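Local atomic coordinates of N-acetylglucosamine-6-phosphate deacetylase (Thermotoga maritima, PDB entry 1O12), a protein that probably removes the acetyl group from N-acetylglucosamine-6-phosphate, using one divalent metal cation per subunit. Residues Y83-T97 and S118-I131. Residues are numbered along the deposited sequence; the frame is centred on the assembly and turned at random.
Sequences YSQGVTTFLATTVST and STSLLGVHLEGPYI. With FE (Fe (III) ion), chain C.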
ATOM      1  N   TYR A  83      16.841 -10.676  28.098  1.00 34.05           N
ATOM      2  CA  TYR A  83      17.311 -12.014  27.795  1.00 33.93           C
ATOM      3  C   TYR A  83      16.146 -12.986  27.902  1.00 34.38           C
ATOM      4  O   TYR A  83      16.085 -13.979  27.175  1.00 34.45           O
ATOM      5  CB  TYR A  83      18.451 -12.416  28.736  1.00 34.78           C
ATOM      6  CG  TYR A  83      19.772 -11.750  28.380  1.00 36.82           C
ATOM      7  CD1 TYR A  83      20.214 -11.698  27.051  1.00 36.94           C
ATOM      8  CD2 TYR A  83      20.590 -11.168  29.366  1.00 36.47           C
ATOM      9  CE1 TYR A  83      21.419 -11.085  26.715  1.00 36.57           C
ATOM     10  CE2 TYR A  83      21.805 -10.555  29.034  1.00 33.98           C
ATOM     11  CZ  TYR A  83      22.201 -10.516  27.714  1.00 35.29           C
ATOM     12  OH  TYR A  83      23.356  -9.896  27.364  1.00 35.55           O
ATOM     13  N   SER A  84      15.205 -12.692  28.796  1.00 34.77           N
ATOM     14  CA  SER A  84      14.025 -13.544  28.973  1.00 34.47           C
ATOM     15  C   SER A  84      13.047 -13.375  27.818  1.00 35.66           C
ATOM     16  O   SER A  84      12.011 -14.022  27.791  1.00 37.60           O
ATOM     17  CB  SER A  84      13.289 -13.206  30.257  1.00 32.86           C
ATOM     18  OG  SER A  84      12.662 -11.944  30.158  1.00 35.48           O
ATOM     19  N   GLN A  85      13.360 -12.485  26.884  1.00 34.90           N
ATOM     20  CA  GLN A  85      12.510 -12.281  25.725  1.00 34.18           C
ATOM     21  C   GLN A  85      13.293 -12.726  24.496  1.00 32.84           C
ATOM     22  O   GLN A  85      12.851 -12.544  23.359  1.00 30.93           O
ATOM     23  CB  GLN A  85      12.109 -10.806  25.609  1.00 35.06           C
ATOM     24  CG  GLN A  85      11.188 -10.357  26.701  1.00 34.19           C
ATOM     25  CD  GLN A  85       9.929 -11.190  26.753  1.00 36.28           C
ATOM     26  OE1 GLN A  85       9.253 -11.343  25.757  1.00 37.42           O
ATOM     27  NE2 GLN A  85       9.614 -11.738  27.920  1.00 37.39           N
ATOM     28  N   GLY A  86      14.465 -13.316  24.748  1.00 30.85           N
ATOM     29  CA  GLY A  86      15.318 -13.801  23.679  1.00 29.04           C
ATOM     30  C   GLY A  86      16.112 -12.713  22.977  1.00 31.01           C
ATOM     31  O   GLY A  86      16.790 -12.995  21.990  1.00 30.22           O
ATOM     32  N   VAL A  87      16.026 -11.476  23.480  1.00 31.42           N
ATOM     33  CA  VAL A  87      16.733 -10.328  22.908  1.00 30.92           C
ATOM     34  C   VAL A  87      18.205 -10.307  23.311  1.00 31.72           C
ATOM     35  O   VAL A  87      18.537 -10.226  24.489  1.00 32.82           O
ATOM     36  CB  VAL A  87      16.110  -8.990  23.368  1.00 31.55           C
ATOM     37  CG1 VAL A  87      16.936  -7.830  22.818  1.00 31.73           C
ATOM     38  CG2 VAL A  87      14.630  -8.880  22.887  1.00 30.04           C
ATOM     39  N   THR A  88      19.087 -10.373  22.326  1.00 31.31           N
ATOM     40  CA  THR A  88      20.511 -10.363  22.585  1.00 30.95           C
ATOM     41  C   THR A  88      21.246  -9.091  22.103  1.00 31.42           C
ATOM     42  O   THR A  88      22.464  -8.989  22.224  1.00 32.84           O
ATOM     43  CB  THR A  88      21.161 -11.597  21.965  1.00 31.25           C
ATOM     44  OG1 THR A  88      20.795 -11.684  20.586  1.00 30.79           O
ATOM     45  CG2 THR A  88      20.713 -12.844  22.687  1.00 31.08           C
ATOM     46  N   THR A  89      20.516  -8.149  21.519  1.00 29.53           N
ATOM     47  CA  THR A  89      21.084  -6.887  21.081  1.00 28.17           C
ATOM     48  C   THR A  89      19.950  -5.878  21.140  1.00 28.49           C
ATOM     49  O   THR A  89      18.862  -6.117  20.608  1.00 28.23           O
ATOM     50  CB  THR A  89      21.613  -6.888  19.625  1.00 27.28           C
ATOM     51  OG1 THR A  89      22.641  -7.866  19.469  1.00 30.73           O
ATOM     52  CG2 THR A  89      22.212  -5.521  19.288  1.00 27.70           C
ATOM     53  N   PHE A  90      20.192  -4.761  21.810  1.00 27.79           N
ATOM     54  CA  PHE A  90      19.185  -3.723  21.886  1.00 26.98           C
ATOM     55  C   PHE A  90      19.808  -2.329  21.930  1.00 27.88           C
ATOM     56  O   PHE A  90      21.021  -2.148  22.132  1.00 26.30           O
ATOM     57  CB  PHE A  90      18.248  -3.957  23.071  1.00 24.95           C
ATOM     58  CG  PHE A  90      18.800  -3.521  24.417  1.00 26.50           C
ATOM     59  CD1 PHE A  90      18.369  -2.320  25.010  1.00 28.30           C
ATOM     60  CD2 PHE A  90      19.649  -4.345  25.135  1.00 23.70           C
ATOM     61  CE1 PHE A  90      18.776  -1.970  26.312  1.00 27.68           C
ATOM     62  CE2 PHE A  90      20.052  -4.009  26.409  1.00 25.59           C
ATOM     63  CZ  PHE A  90      19.614  -2.817  27.005  1.00 26.04           C
ATOM     64  N   LEU A  91      18.946  -1.355  21.686  1.00 29.29           N
ATOM     65  CA  LEU A  91      19.301   0.046  21.662  1.00 28.72           C
ATOM     66  C   LEU A  91      18.358   0.742  22.637  1.00 29.35           C
ATOM     67  O   LEU A  91      17.136   0.804  22.410  1.00 27.53           O
ATOM     68  CB  LEU A  91      19.100   0.584  20.236  1.00 28.09           C
ATOM     69  CG  LEU A  91      20.235   1.072  19.332  1.00 28.20           C
ATOM     70  CD1 LEU A  91      21.494   0.254  19.520  1.00 25.03           C
ATOM     71  CD2 LEU A  91      19.735   1.049  17.877  1.00 26.15           C
ATOM     72  N   ALA A  92      18.936   1.223  23.735  1.00 30.89           N
ATOM     73  CA  ALA A  92      18.214   1.967  24.764  1.00 30.35           C
ATOM     74  C   ALA A  92      17.826   3.252  24.047  1.00 30.46           C
ATOM     75  O   ALA A  92      18.667   4.010  23.620  1.00 32.49           O
ATOM     76  CB  ALA A  92      19.135   2.249  25.935  1.00 30.13           C
ATOM     77  N   THR A  93      16.536   3.478  23.908  1.00 32.74           N
ATOM     78  CA  THR A  93      16.013   4.610  23.162  1.00 33.78           C
ATOM     79  C   THR A  93      15.574   5.757  24.033  1.00 34.82           C
ATOM     80  O   THR A  93      14.902   5.569  25.039  1.00 37.85           O
ATOM     81  CB  THR A  93      14.826   4.129  22.286  1.00 33.57           C
ATOM     82  OG1 THR A  93      15.193   2.883  21.673  1.00 32.53           O
ATOM     83  CG2 THR A  93      14.477   5.148  21.194  1.00 31.12           C
ATOM     84  N   THR A  94      15.943   6.958  23.629  1.00 35.01           N
ATOM     85  CA  THR A  94      15.582   8.147  24.381  1.00 34.73           C
ATOM     86  C   THR A  94      14.330   8.775  23.795  1.00 36.06           C
ATOM     87  O   THR A  94      13.777   8.298  22.801  1.00 35.77           O
ATOM     88  CB  THR A  94      16.696   9.183  24.280  1.00 34.85           C
ATOM     89  OG1 THR A  94      16.909   9.507  22.895  1.00 35.38           O
ATOM     90  CG2 THR A  94      17.996   8.633  24.863  1.00 31.12           C
ATOM     91  N   VAL A  95      13.866   9.840  24.435  1.00 37.21           N
ATOM     92  CA  VAL A  95      12.738  10.600  23.911  1.00 38.29           C
ATOM     93  C   VAL A  95      13.300  12.025  23.785  1.00 38.83           C
ATOM     94  O   VAL A  95      14.455  12.246  24.132  1.00 39.39           O
ATOM     95  CB  VAL A  95      11.526  10.565  24.861  1.00 38.28           C
ATOM     96  CG1 VAL A  95      10.908   9.191  24.835  1.00 39.07           C
ATOM     97  CG2 VAL A  95      11.944  10.930  26.270  1.00 39.31           C
ATOM     98  N   SER A  96      12.527  12.978  23.270  1.00 39.65           N
ATOM     99  CA  SER A  96      13.025  14.350  23.164  1.00 40.03           C
ATOM    100  C   SER A  96      13.427  14.845  24.560  1.00 40.89           C
ATOM    101  O   SER A  96      12.714  14.634  25.555  1.00 38.55           O
ATOM    102  CB  SER A  96      11.966  15.271  22.571  1.00 38.32           C
ATOM    103  OG  SER A  96      11.748  14.949  21.211  1.00 38.93           O
ATOM    104  N   THR A  97      14.583  15.496  24.624  1.00 41.99           N
ATOM    105  CA  THR A  97      15.076  15.971  25.899  1.00 43.08           C
ATOM    106  C   THR A  97      16.162  17.037  25.731  1.00 42.38           C
ATOM    107  O   THR A  97      16.386  17.544  24.630  1.00 41.68           O
ATOM    108  CB  THR A  97      15.596  14.752  26.725  1.00 44.00           C
ATOM    109  OG1 THR A  97      15.721  15.128  28.104  1.00 46.69           O
ATOM    110  CG2 THR A  97      16.948  14.233  26.161  1.00 41.91           C
ATOM    111  N   SER A 118      30.557  -7.837  27.057  1.00 36.25           N
ATOM    112  CA  SER A 118      29.753  -8.800  26.326  1.00 36.36           C
ATOM    113  C   SER A 118      28.224  -8.502  26.405  1.00 35.21           C
ATOM    114  O   SER A 118      27.396  -9.355  26.075  1.00 33.48           O
ATOM    115  CB  SER A 118      30.066 -10.242  26.779  1.00 35.00           C
ATOM    116  OG  SER A 118      29.459 -10.535  28.019  1.00 39.93           O
ATOM    117  N   THR A 119      27.872  -7.280  26.812  1.00 32.97           N
ATOM    118  CA  THR A 119      26.472  -6.845  26.919  1.00 31.72           C
ATOM    119  C   THR A 119      25.629  -6.869  25.625  1.00 31.28           C
ATOM    120  O   THR A 119      26.139  -6.828  24.495  1.00 29.97           O
ATOM    121  CB  THR A 119      26.365  -5.382  27.468  1.00 31.99           C
ATOM    122  OG1 THR A 119      24.986  -5.030  27.562  1.00 29.66           O
ATOM    123  CG2 THR A 119      27.042  -4.373  26.531  1.00 27.54           C
ATOM    124  N   SER A 120      24.322  -6.894  25.809  1.00 30.38           N
ATOM    125  CA  SER A 120      23.417  -6.886  24.677  1.00 30.47           C
ATOM    126  C   SER A 120      23.172  -5.432  24.247  1.00 30.67           C
ATOM    127  O   SER A 120      22.578  -5.170  23.211  1.00 31.95           O
ATOM    128  CB  SER A 120      22.102  -7.613  25.034  1.00 31.05           C
ATOM    129  OG  SER A 120      21.544  -7.155  26.266  1.00 33.15           O
ATOM    130  N   LEU A 121      23.668  -4.482  25.026  1.00 30.39           N
ATOM    131  CA  LEU A 121      23.491  -3.076  24.685  1.00 30.00           C
ATOM    132  C   LEU A 121      24.447  -2.609  23.579  1.00 29.97           C
ATOM    133  O   LEU A 121      25.647  -2.474  23.784  1.00 31.17           O
ATOM    134  CB  LEU A 121      23.680  -2.224  25.924  1.00 28.63           C
ATOM    135  CG  LEU A 121      23.698  -0.716  25.693  1.00 31.92           C
ATOM    136  CD1 LEU A 121      22.277  -0.207  25.469  1.00 32.29           C
ATOM    137  CD2 LEU A 121      24.304  -0.020  26.919  1.00 32.78           C
ATOM    138  N   LEU A 122      23.904  -2.363  22.400  1.00 30.09           N
ATOM    139  CA  LEU A 122      24.702  -1.922  21.274  1.00 30.24           C
ATOM    140  C   LEU A 122      24.961  -0.435  21.406  1.00 30.59           C
ATOM    141  O   LEU A 122      25.985   0.074  20.980  1.00 32.08           O
ATOM    142  CB  LEU A 122      23.951  -2.162  19.980  1.00 31.14           C
ATOM    143  CG  LEU A 122      24.697  -2.424  18.657  1.00 32.91           C
ATOM    144  CD1 LEU A 122      24.111  -1.545  17.572  1.00 30.36           C
ATOM    145  CD2 LEU A 122      26.177  -2.227  18.794  1.00 29.29           C
ATOM    146  N   GLY A 123      24.018   0.269  21.993  1.00 31.48           N
ATOM    147  CA  GLY A 123      24.187   1.694  22.136  1.00 31.72           C
ATOM    148  C   GLY A 123      22.891   2.414  22.441  1.00 32.51           C
ATOM    149  O   GLY A 123      21.974   1.872  23.087  1.00 31.37           O
ATOM    150  N   VAL A 124      22.803   3.631  21.922  1.00 30.79           N
ATOM    151  CA  VAL A 124      21.657   4.460  22.172  1.00 29.07           C
ATOM    152  C   VAL A 124      20.947   4.913  20.920  1.00 28.87           C
ATOM    153  O   VAL A 124      21.587   5.313  19.953  1.00 28.56           O
ATOM    154  CB  VAL A 124      22.085   5.688  22.997  1.00 28.77           C
ATOM    155  CG1 VAL A 124      20.952   6.732  23.056  1.00 24.51           C
ATOM    156  CG2 VAL A 124      22.473   5.222  24.394  1.00 25.11           C
ATOM    157  N   HIS A 125      19.619   4.827  20.948  1.00 28.48           N
ATOM    158  CA  HIS A 125      18.783   5.271  19.827  1.00 30.33           C
ATOM    159  C   HIS A 125      18.161   6.576  20.290  1.00 30.78           C
ATOM    160  O   HIS A 125      17.381   6.620  21.266  1.00 28.67           O
ATOM    161  CB  HIS A 125      17.696   4.239  19.489  1.00 30.47           C
ATOM    162  CG  HIS A 125      16.707   4.702  18.463  1.00 30.93           C
ATOM    163  ND1 HIS A 125      15.711   3.879  17.968  1.00 30.95           N
ATOM    164  CD2 HIS A 125      16.533   5.905  17.865  1.00 30.96           C
ATOM    165  CE1 HIS A 125      14.966   4.559  17.113  1.00 31.58           C
ATOM    166  NE2 HIS A 125      15.442   5.790  17.032  1.00 31.46           N
ATOM    167  N   LEU A 126      18.560   7.642  19.600  1.00 31.77           N
ATOM    168  CA  LEU A 126      18.096   8.974  19.921  1.00 33.17           C
ATOM    169  C   LEU A 126      16.852   9.313  19.104  1.00 33.31           C
ATOM    170  O   LEU A 126      16.944   9.722  17.933  1.00 32.59           O
ATOM    171  CB  LEU A 126      19.222  10.002  19.673  1.00 33.40           C
ATOM    172  CG  LEU A 126      20.549   9.883  20.453  1.00 33.89           C
ATOM    173  CD1 LEU A 126      21.593  10.811  19.861  1.00 33.96           C
ATOM    174  CD2 LEU A 126      20.342  10.242  21.900  1.00 32.57           C
ATOM    175  N   GLU A 127      15.696   9.103  19.735  1.00 33.64           N
ATOM    176  CA  GLU A 127      14.408   9.393  19.124  1.00 36.62           C
ATOM    177  C   GLU A 127      14.080  10.816  19.535  1.00 35.76           C
ATOM    178  O   GLU A 127      13.703  11.069  20.667  1.00 36.70           O
ATOM    179  CB  GLU A 127      13.322   8.455  19.654  1.00 39.91           C
ATOM    180  CG  GLU A 127      12.106   8.351  18.722  1.00 43.50           C
ATOM    181  CD  GLU A 127      10.852   7.902  19.428  1.00 44.72           C
ATOM    182  OE1 GLU A 127      10.843   6.856  20.109  1.00 47.10           O
ATOM    183  OE2 GLU A 127       9.846   8.610  19.303  1.00 50.16           O
ATOM    184  N   GLY A 128      14.212  11.742  18.606  1.00 35.29           N
ATOM    185  CA  GLY A 128      13.977  13.124  18.950  1.00 36.35           C
ATOM    186  C   GLY A 128      15.360  13.622  19.346  1.00 36.18           C
ATOM    187  O   GLY A 128      16.273  12.813  19.492  1.00 35.37           O
ATOM    188  N   PRO A 129      15.541  14.919  19.600  1.00 35.97           N
ATOM    189  CA  PRO A 129      14.544  15.992  19.564  1.00 36.07           C
ATOM    190  C   PRO A 129      14.358  16.690  18.215  1.00 36.26           C
ATOM    191  O   PRO A 129      13.602  17.655  18.135  1.00 37.99           O
ATOM    192  CB  PRO A 129      15.066  16.951  20.619  1.00 35.49           C
ATOM    193  CG  PRO A 129      16.586  16.909  20.315  1.00 35.18           C
ATOM    194  CD  PRO A 129      16.854  15.426  20.051  1.00 34.96           C
ATOM    195  N   TYR A 130      15.037  16.229  17.170  1.00 34.82           N
ATOM    196  CA  TYR A 130      14.898  16.864  15.864  1.00 34.61           C
ATOM    197  C   TYR A 130      13.687  16.353  15.065  1.00 35.53           C
ATOM    198  O   TYR A 130      13.791  15.853  13.930  1.00 36.40           O
ATOM    199  CB  TYR A 130      16.188  16.689  15.075  1.00 33.77           C
ATOM    200  CG  TYR A 130      17.394  16.950  15.928  1.00 34.95           C
ATOM    201  CD1 TYR A 130      17.588  18.196  16.531  1.00 35.29           C
ATOM    202  CD2 TYR A 130      18.308  15.931  16.204  1.00 35.23           C
ATOM    203  CE1 TYR A 130      18.653  18.420  17.396  1.00 36.04           C
ATOM    204  CE2 TYR A 130      19.379  16.140  17.068  1.00 36.62           C
ATOM    205  CZ  TYR A 130      19.545  17.381  17.668  1.00 37.63           C
ATOM    206  OH  TYR A 130      20.558  17.559  18.584  1.00 38.12           O
ATOM    207  N   ILE A 131      12.515  16.510  15.652  1.00 34.92           N
ATOM    208  CA  ILE A 131      11.329  16.054  14.993  1.00 34.54           C
ATOM    209  C   ILE A 131      10.341  17.167  14.779  1.00 35.27           C
ATOM    210  O   ILE A 131      10.592  18.321  15.128  1.00 34.51           O
ATOM    211  CB  ILE A 131      10.679  14.885  15.782  1.00 33.43           C
ATOM    212  CG1 ILE A 131      10.392  15.294  17.232  1.00 31.87           C
ATOM    213  CG2 ILE A 131      11.606  13.677  15.718  1.00 32.12           C
ATOM    214  CD1 ILE A 131       9.791  14.159  18.090  1.00 29.39           C
TER
HETATM  215 FE    FE C 401       7.828   7.927  18.766  0.97 67.19          FE
HETATM  216  O   HOH W   1      16.684  12.646  22.247  1.00 49.35           O
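Strands 87-93 and 121-127 are parallel neighbours in the TIM-barrel of this amidohydrolase, joined through helix 99-115 as a beta-alpha-beta crossover, and the second carries metal ligand E127. Backbone bonds run along the pair: F90 N gives to S120 O and F90 O takes L122 N; further along, A92 O accepts H125 N, and T94 N meets H125 O at 2.8 Å. On one face L121 CD1 sits over the F90 ring, 4.3 Å from its centroid, and also touches A92 CB at 4.0 Å. On the other, T93 CG2 makes a CH-pi contact over one face of the H125 imidazole, 3.8 Å from its centroid. Chi1 of -44° puts T93 OG1 beside the backbone N, leaving CG2 anti to it, over the ring; T93 OG1 hydrogen-bonds L91 O at 2.9 Å, from above the carbonyl plane. A serine here would probably uncover that imidazole face and open a gap beside E127 CB, which T93 CG2 also touches. E127 OE2 binds iron(III) at 2.2 Å, alongside H188 and H209; H139 also hydrogen-bonds OE2, and H61 OE1. One water bridges T94 OG1, V95 O and G128 O. Helix 75-83 packs on F90 and A92, strand 61-65 touches F90 and T93, and helix 99-115 covers L121 and P129.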